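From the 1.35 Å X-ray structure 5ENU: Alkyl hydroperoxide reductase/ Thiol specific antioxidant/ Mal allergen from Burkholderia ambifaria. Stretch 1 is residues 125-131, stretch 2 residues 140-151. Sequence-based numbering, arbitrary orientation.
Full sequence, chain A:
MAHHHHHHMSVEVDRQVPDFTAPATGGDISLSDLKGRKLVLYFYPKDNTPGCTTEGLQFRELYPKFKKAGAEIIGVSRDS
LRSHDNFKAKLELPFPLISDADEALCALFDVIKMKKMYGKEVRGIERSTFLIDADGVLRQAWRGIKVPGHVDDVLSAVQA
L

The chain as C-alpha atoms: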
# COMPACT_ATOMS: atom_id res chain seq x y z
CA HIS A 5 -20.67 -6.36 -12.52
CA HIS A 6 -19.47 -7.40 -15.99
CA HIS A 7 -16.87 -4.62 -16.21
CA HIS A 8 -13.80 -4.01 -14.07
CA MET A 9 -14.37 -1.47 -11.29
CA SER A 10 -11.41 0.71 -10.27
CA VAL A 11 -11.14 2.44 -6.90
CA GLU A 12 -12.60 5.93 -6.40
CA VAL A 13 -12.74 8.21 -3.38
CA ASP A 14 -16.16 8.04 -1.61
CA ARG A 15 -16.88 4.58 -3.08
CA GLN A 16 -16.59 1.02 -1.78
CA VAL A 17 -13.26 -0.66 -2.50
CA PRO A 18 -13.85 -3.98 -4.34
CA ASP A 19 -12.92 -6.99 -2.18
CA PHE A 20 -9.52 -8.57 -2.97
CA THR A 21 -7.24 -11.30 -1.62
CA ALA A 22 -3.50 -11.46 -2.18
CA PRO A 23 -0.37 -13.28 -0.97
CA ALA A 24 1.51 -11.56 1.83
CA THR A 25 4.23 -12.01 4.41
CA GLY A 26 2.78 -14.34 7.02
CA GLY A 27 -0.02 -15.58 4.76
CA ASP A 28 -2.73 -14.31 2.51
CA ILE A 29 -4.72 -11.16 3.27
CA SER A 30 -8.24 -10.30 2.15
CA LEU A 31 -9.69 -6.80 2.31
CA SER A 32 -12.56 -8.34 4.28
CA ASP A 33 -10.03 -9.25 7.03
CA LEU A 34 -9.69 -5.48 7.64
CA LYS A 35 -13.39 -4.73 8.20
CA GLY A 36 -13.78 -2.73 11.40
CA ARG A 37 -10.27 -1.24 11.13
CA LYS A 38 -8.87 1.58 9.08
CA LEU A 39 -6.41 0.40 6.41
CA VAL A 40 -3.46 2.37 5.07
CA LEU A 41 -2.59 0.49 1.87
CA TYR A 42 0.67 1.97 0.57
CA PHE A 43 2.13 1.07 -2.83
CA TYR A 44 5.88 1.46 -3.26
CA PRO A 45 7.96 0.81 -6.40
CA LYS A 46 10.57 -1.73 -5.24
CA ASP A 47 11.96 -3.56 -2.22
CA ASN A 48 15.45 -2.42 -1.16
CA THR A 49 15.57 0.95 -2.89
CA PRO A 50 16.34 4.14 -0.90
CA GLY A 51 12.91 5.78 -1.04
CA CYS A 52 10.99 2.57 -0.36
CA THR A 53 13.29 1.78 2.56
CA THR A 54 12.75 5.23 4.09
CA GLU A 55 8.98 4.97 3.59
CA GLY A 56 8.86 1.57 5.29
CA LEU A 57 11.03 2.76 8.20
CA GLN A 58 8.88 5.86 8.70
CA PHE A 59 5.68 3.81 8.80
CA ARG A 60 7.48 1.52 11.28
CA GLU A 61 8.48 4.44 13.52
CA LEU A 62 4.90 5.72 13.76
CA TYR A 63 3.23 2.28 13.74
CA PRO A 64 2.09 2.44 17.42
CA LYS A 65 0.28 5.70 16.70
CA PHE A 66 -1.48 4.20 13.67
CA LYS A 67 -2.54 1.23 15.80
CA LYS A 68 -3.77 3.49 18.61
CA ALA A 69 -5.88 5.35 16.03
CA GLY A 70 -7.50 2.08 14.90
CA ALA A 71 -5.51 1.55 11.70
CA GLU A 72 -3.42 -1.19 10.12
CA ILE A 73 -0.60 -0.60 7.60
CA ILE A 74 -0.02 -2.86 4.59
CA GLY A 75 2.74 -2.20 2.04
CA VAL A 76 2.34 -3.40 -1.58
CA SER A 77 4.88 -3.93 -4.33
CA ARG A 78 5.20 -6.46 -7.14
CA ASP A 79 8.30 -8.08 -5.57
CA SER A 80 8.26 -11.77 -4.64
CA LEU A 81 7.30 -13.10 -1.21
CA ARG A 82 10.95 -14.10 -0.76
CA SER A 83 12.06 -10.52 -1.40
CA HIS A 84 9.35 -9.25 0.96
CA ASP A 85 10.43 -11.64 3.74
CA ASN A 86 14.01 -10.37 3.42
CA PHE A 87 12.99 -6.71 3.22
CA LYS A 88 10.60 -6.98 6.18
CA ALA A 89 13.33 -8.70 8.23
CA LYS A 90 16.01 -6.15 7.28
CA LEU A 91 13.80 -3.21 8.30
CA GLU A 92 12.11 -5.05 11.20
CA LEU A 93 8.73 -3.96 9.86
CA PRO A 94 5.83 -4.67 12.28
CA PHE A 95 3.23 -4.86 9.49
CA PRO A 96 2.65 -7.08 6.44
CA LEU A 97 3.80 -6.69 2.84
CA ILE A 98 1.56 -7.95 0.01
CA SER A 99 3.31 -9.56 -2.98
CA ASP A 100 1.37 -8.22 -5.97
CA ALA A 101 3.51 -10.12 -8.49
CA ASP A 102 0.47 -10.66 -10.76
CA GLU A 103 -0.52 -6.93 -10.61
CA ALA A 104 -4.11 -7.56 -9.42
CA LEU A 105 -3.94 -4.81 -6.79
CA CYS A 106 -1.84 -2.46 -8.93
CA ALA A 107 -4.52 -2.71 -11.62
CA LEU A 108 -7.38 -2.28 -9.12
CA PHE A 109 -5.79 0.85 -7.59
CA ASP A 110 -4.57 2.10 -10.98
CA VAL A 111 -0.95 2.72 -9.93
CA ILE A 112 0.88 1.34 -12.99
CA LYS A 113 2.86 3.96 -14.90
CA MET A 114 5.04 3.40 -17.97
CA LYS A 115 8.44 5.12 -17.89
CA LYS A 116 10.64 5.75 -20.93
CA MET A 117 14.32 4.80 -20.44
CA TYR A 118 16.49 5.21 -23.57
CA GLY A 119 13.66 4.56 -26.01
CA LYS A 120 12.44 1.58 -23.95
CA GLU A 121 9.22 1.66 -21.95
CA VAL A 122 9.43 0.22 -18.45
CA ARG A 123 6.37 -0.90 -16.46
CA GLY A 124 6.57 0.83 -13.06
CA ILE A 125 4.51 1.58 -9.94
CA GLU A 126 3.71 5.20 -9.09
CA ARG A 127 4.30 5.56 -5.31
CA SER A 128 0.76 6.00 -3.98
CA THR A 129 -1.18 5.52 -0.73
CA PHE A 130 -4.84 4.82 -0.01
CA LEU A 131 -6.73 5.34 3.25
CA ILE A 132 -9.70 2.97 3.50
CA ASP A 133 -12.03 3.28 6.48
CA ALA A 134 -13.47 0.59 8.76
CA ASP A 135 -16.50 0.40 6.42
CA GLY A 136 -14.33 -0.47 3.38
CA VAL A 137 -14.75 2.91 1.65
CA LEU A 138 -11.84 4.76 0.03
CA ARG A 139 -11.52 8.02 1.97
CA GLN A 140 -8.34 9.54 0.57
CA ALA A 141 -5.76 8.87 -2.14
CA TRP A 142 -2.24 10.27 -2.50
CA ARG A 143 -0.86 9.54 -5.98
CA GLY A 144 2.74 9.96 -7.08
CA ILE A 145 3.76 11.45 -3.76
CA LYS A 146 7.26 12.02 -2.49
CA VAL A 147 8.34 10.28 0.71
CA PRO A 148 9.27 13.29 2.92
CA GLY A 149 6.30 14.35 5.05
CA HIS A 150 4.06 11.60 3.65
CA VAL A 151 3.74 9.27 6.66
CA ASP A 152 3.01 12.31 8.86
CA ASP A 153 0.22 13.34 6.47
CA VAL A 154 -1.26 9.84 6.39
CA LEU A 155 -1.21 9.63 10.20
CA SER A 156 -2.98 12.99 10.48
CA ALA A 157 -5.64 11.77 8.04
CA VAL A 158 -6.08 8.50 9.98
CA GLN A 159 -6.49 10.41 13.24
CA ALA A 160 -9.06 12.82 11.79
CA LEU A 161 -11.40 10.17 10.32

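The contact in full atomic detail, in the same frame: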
# COMPACT_ATOMS: atom_id res chain seq x y z
N ILE A 125 5.52 1.18 -10.91
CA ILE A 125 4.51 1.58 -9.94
C ILE A 125 4.75 3.04 -9.61
O ILE A 125 5.89 3.44 -9.32
CB ILE A 125 4.64 0.75 -8.63
CG1 ILE A 125 4.09 -0.66 -8.80
CG2 ILE A 125 3.97 1.48 -7.42
CD1 ILE A 125 4.19 -1.46 -7.52
N GLU A 126 3.69 3.84 -9.61
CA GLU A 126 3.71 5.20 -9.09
C GLU A 126 3.47 5.12 -7.58
O GLU A 126 2.43 4.62 -7.15
CB GLU A 126 2.57 5.96 -9.76
CG GLU A 126 2.47 7.41 -9.37
CD GLU A 126 1.54 8.20 -10.26
OE1 GLU A 126 0.33 7.91 -10.31
OE2 GLU A 126 2.04 9.12 -10.94
N ARG A 127 4.44 5.58 -6.77
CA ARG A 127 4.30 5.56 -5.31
C ARG A 127 3.01 6.26 -4.90
O ARG A 127 2.83 7.45 -5.18
CB ARG A 127 5.49 6.25 -4.64
CG ARG A 127 5.56 6.03 -3.13
CD ARG A 127 6.68 6.85 -2.46
NE ARG A 127 7.97 6.66 -3.12
CZ ARG A 127 8.76 5.60 -2.92
NH1 ARG A 127 9.89 5.48 -3.61
NH2 ARG A 127 8.44 4.65 -2.04
N SER A 128 2.11 5.53 -4.24
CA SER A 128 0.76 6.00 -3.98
C SER A 128 0.26 5.33 -2.71
O SER A 128 0.62 4.18 -2.42
CB SER A 128 -0.21 5.64 -5.12
OG SER A 128 0.26 6.10 -6.36
N THR A 129 -0.62 6.02 -1.98
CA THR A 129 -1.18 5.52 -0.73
C THR A 129 -2.68 5.73 -0.72
O THR A 129 -3.17 6.71 -1.29
CB THR A 129 -0.52 6.20 0.45
OG1 THR A 129 0.88 5.97 0.37
CG2 THR A 129 -1.06 5.69 1.80
N PHE A 130 -3.39 4.81 -0.07
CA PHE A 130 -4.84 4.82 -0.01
C PHE A 130 -5.28 4.59 1.43
O PHE A 130 -4.78 3.68 2.09
CB PHE A 130 -5.37 3.72 -0.92
CG PHE A 130 -4.95 3.92 -2.34
CD1 PHE A 130 -5.70 4.74 -3.19
CD2 PHE A 130 -3.76 3.37 -2.82
CE1 PHE A 130 -5.28 4.97 -4.51
CE2 PHE A 130 -3.35 3.61 -4.13
CZ PHE A 130 -4.12 4.40 -4.97
N LEU A 131 -6.15 5.45 1.92
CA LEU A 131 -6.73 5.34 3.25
C LEU A 131 -8.15 4.85 3.09
O LEU A 131 -9.00 5.55 2.53
CB LEU A 131 -6.67 6.67 4.00
CG LEU A 131 -7.41 6.72 5.33
CD1 LEU A 131 -6.94 5.61 6.25
CD2 LEU A 131 -7.21 8.08 5.99
N GLN A 140 -9.33 8.60 1.08
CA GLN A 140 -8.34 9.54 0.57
C GLN A 140 -7.31 8.76 -0.24
O GLN A 140 -6.95 7.62 0.11
CB GLN A 140 -7.68 10.29 1.73
CG GLN A 140 -6.73 11.37 1.27
CD GLN A 140 -6.42 12.38 2.36
OE1 GLN A 140 -6.90 12.27 3.51
NE2 GLN A 140 -5.59 13.36 2.02
N ALA A 141 -6.83 9.39 -1.31
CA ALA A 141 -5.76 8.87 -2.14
C ALA A 141 -4.65 9.90 -2.22
O ALA A 141 -4.92 11.11 -2.25
CB ALA A 141 -6.25 8.57 -3.56
N TRP A 142 -3.41 9.43 -2.25
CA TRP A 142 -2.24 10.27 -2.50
C TRP A 142 -1.49 9.60 -3.63
O TRP A 142 -0.94 8.51 -3.44
CB TRP A 142 -1.34 10.27 -1.27
CG TRP A 142 -1.85 10.90 0.00
CD1 TRP A 142 -1.54 12.14 0.48
CD2 TRP A 142 -2.66 10.26 1.02
NE1 TRP A 142 -2.13 12.33 1.71
CE2 TRP A 142 -2.82 11.19 2.07
CE3 TRP A 142 -3.27 9.00 1.13
CZ2 TRP A 142 -3.57 10.92 3.22
CZ3 TRP A 142 -4.02 8.72 2.29
CH2 TRP A 142 -4.17 9.68 3.32
N ARG A 143 -1.46 10.20 -4.82
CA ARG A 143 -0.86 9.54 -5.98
C ARG A 143 0.45 10.20 -6.38
O ARG A 143 0.54 11.44 -6.44
CB ARG A 143 -1.83 9.50 -7.16
CG ARG A 143 -3.07 8.66 -6.86
CD ARG A 143 -3.96 8.53 -8.11
NE ARG A 143 -5.13 7.67 -7.92
CZ ARG A 143 -5.14 6.35 -8.12
NH1 ARG A 143 -4.03 5.70 -8.49
NH2 ARG A 143 -6.26 5.65 -7.91
N GLY A 144 1.47 9.39 -6.63
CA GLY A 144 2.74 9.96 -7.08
C GLY A 144 3.36 10.89 -6.05
O GLY A 144 3.95 11.91 -6.40
N ILE A 145 3.22 10.56 -4.77
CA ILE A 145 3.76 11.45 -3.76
C ILE A 145 5.24 11.19 -3.52
O ILE A 145 5.78 10.10 -3.80
CB ILE A 145 2.94 11.40 -2.45
CG1 ILE A 145 2.49 9.98 -2.09
CG2 ILE A 145 1.70 12.35 -2.56
CD1 ILE A 145 3.60 8.98 -1.77
N LYS A 146 5.90 12.20 -2.97
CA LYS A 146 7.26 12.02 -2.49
C LYS A 146 7.22 11.49 -1.06
O LYS A 146 6.22 11.63 -0.35
CB LYS A 146 8.06 13.33 -2.55
CG LYS A 146 7.61 14.41 -1.54
CD LYS A 146 8.60 15.59 -1.56
CE LYS A 146 8.22 16.68 -0.56
NZ LYS A 146 9.29 17.70 -0.46
N VAL A 147 8.32 10.87 -0.63
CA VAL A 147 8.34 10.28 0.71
C VAL A 147 8.35 11.33 1.82
O VAL A 147 7.57 11.20 2.78
CB VAL A 147 9.46 9.24 0.86
CG1 VAL A 147 9.51 8.65 2.28
CG2 VAL A 147 9.29 8.12 -0.15
N PRO A 148 9.20 12.37 1.77
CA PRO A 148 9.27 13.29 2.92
C PRO A 148 7.92 13.90 3.27
O PRO A 148 7.21 14.41 2.40
CB PRO A 148 10.27 14.35 2.46
CG PRO A 148 11.19 13.62 1.55
CD PRO A 148 10.25 12.67 0.79
N GLY A 149 7.56 13.81 4.55
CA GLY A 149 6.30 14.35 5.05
C GLY A 149 5.10 13.44 4.87
O GLY A 149 4.06 13.68 5.50
N HIS A 150 5.22 12.38 4.06
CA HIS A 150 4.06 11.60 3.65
C HIS A 150 3.46 10.79 4.80
O HIS A 150 2.25 10.84 5.02
CB HIS A 150 4.39 10.69 2.47
CG HIS A 150 3.21 9.89 2.01
ND1 HIS A 150 2.02 10.48 1.63
CD2 HIS A 150 3.04 8.55 1.85
CE1 HIS A 150 1.16 9.53 1.29
NE2 HIS A 150 1.76 8.36 1.41
N VAL A 151 4.29 10.05 5.56
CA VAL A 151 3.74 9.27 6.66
C VAL A 151 3.06 10.17 7.68
O VAL A 151 2.00 9.83 8.22
CB VAL A 151 4.83 8.38 7.29
CG1 VAL A 151 4.30 7.60 8.49
CG2 VAL A 151 5.37 7.41 6.24
O HOH W 1 -1.18 6.32 -8.78
O HOH W 2 8.51 8.96 -4.51

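A β-hairpin-like pairing of two strands offers a useful illustration of a general principle: the backbone sets the register of a strand pair, and the side chains then use the positions it assigns them. Here the strand from Ser-128 and the strand through Gln-140 to Trp-142 run antiparallel, their axes 177° apart in direction, and the contact buries 688 Å² in all. Three residues cover the most surface: Arg-127, Thr-129 and Trp-142.

Thr-129 and Trp-142 form a hydrogen-bonded pair, and their main chains exchange two nearly straight bonds, from Thr-129 N to Trp-142 O and from Trp-142 N to Thr-129 O, each 2.9 Å long. Such a closed ring fixes both residues opposite one another, so their side chains emerge on the same face of the sheet, which Leu-131 and Gln-140 share. The indole therefore lies alongside its neighbours: Trp-142 CE3 is 4.0 Å from Thr-129 CB, and Trp-142 CZ3 meets Leu-131 CB at 3.8 Å, the leucine approaching the edge of the ring rather than its face. At the next hydrogen-bonded pair, Leu-131 N donates to Gln-140 O at 2.9 Å, almost linearly, while the return bond from Gln-140 N to Leu-131 O is weak at 3.4 Å.

Thr-129 also reaches beyond the strand pair. Its chi1 of -57° (m) places OG1 2.8 Å from His-150 NE2, near the plane of the imidazole. This hydrogen bond ties the first turn of the helix that follows Gly-149 to the strand at Thr-129.

Across the sheet, Phe-130 and Ala-141 occupy the other face, with Phe-130 CE1 3.8 Å from Ala-141 CB. The same CE1 lies over a face of the Arg-143 guanidinium, 3.6 Å from Arg-143 NH2. A water gathers the polar groups nearby, donating to Glu-126 OE1 (2.7 Å from the water O) and Ser-128 OG (2.8 Å from the water O) and accepting from Arg-143 NH1 (2.9 Å to the water O).

Arg-127, just before its strand, shows how the pairing frays into a turn. Its carbonyl takes a bond from Ile-145 N (3.2 Å to Arg-127 O) and a weak, strongly bent one from Gly-144 N (2.8 Å to Arg-127 O). The side chain, t at chi1 and chi2 and turned at chi3 (m), then runs along the loop: Arg-127 CG packs 3.8 Å from Ile-145 CD1, and Val-147 CG2 sits over one face of the guanidinium, 3.6 Å from Arg-127 NE. A second water bridges Arg-127 NE (2.7 Å to the water O) and Ile-145 O (3.0 Å to the water O).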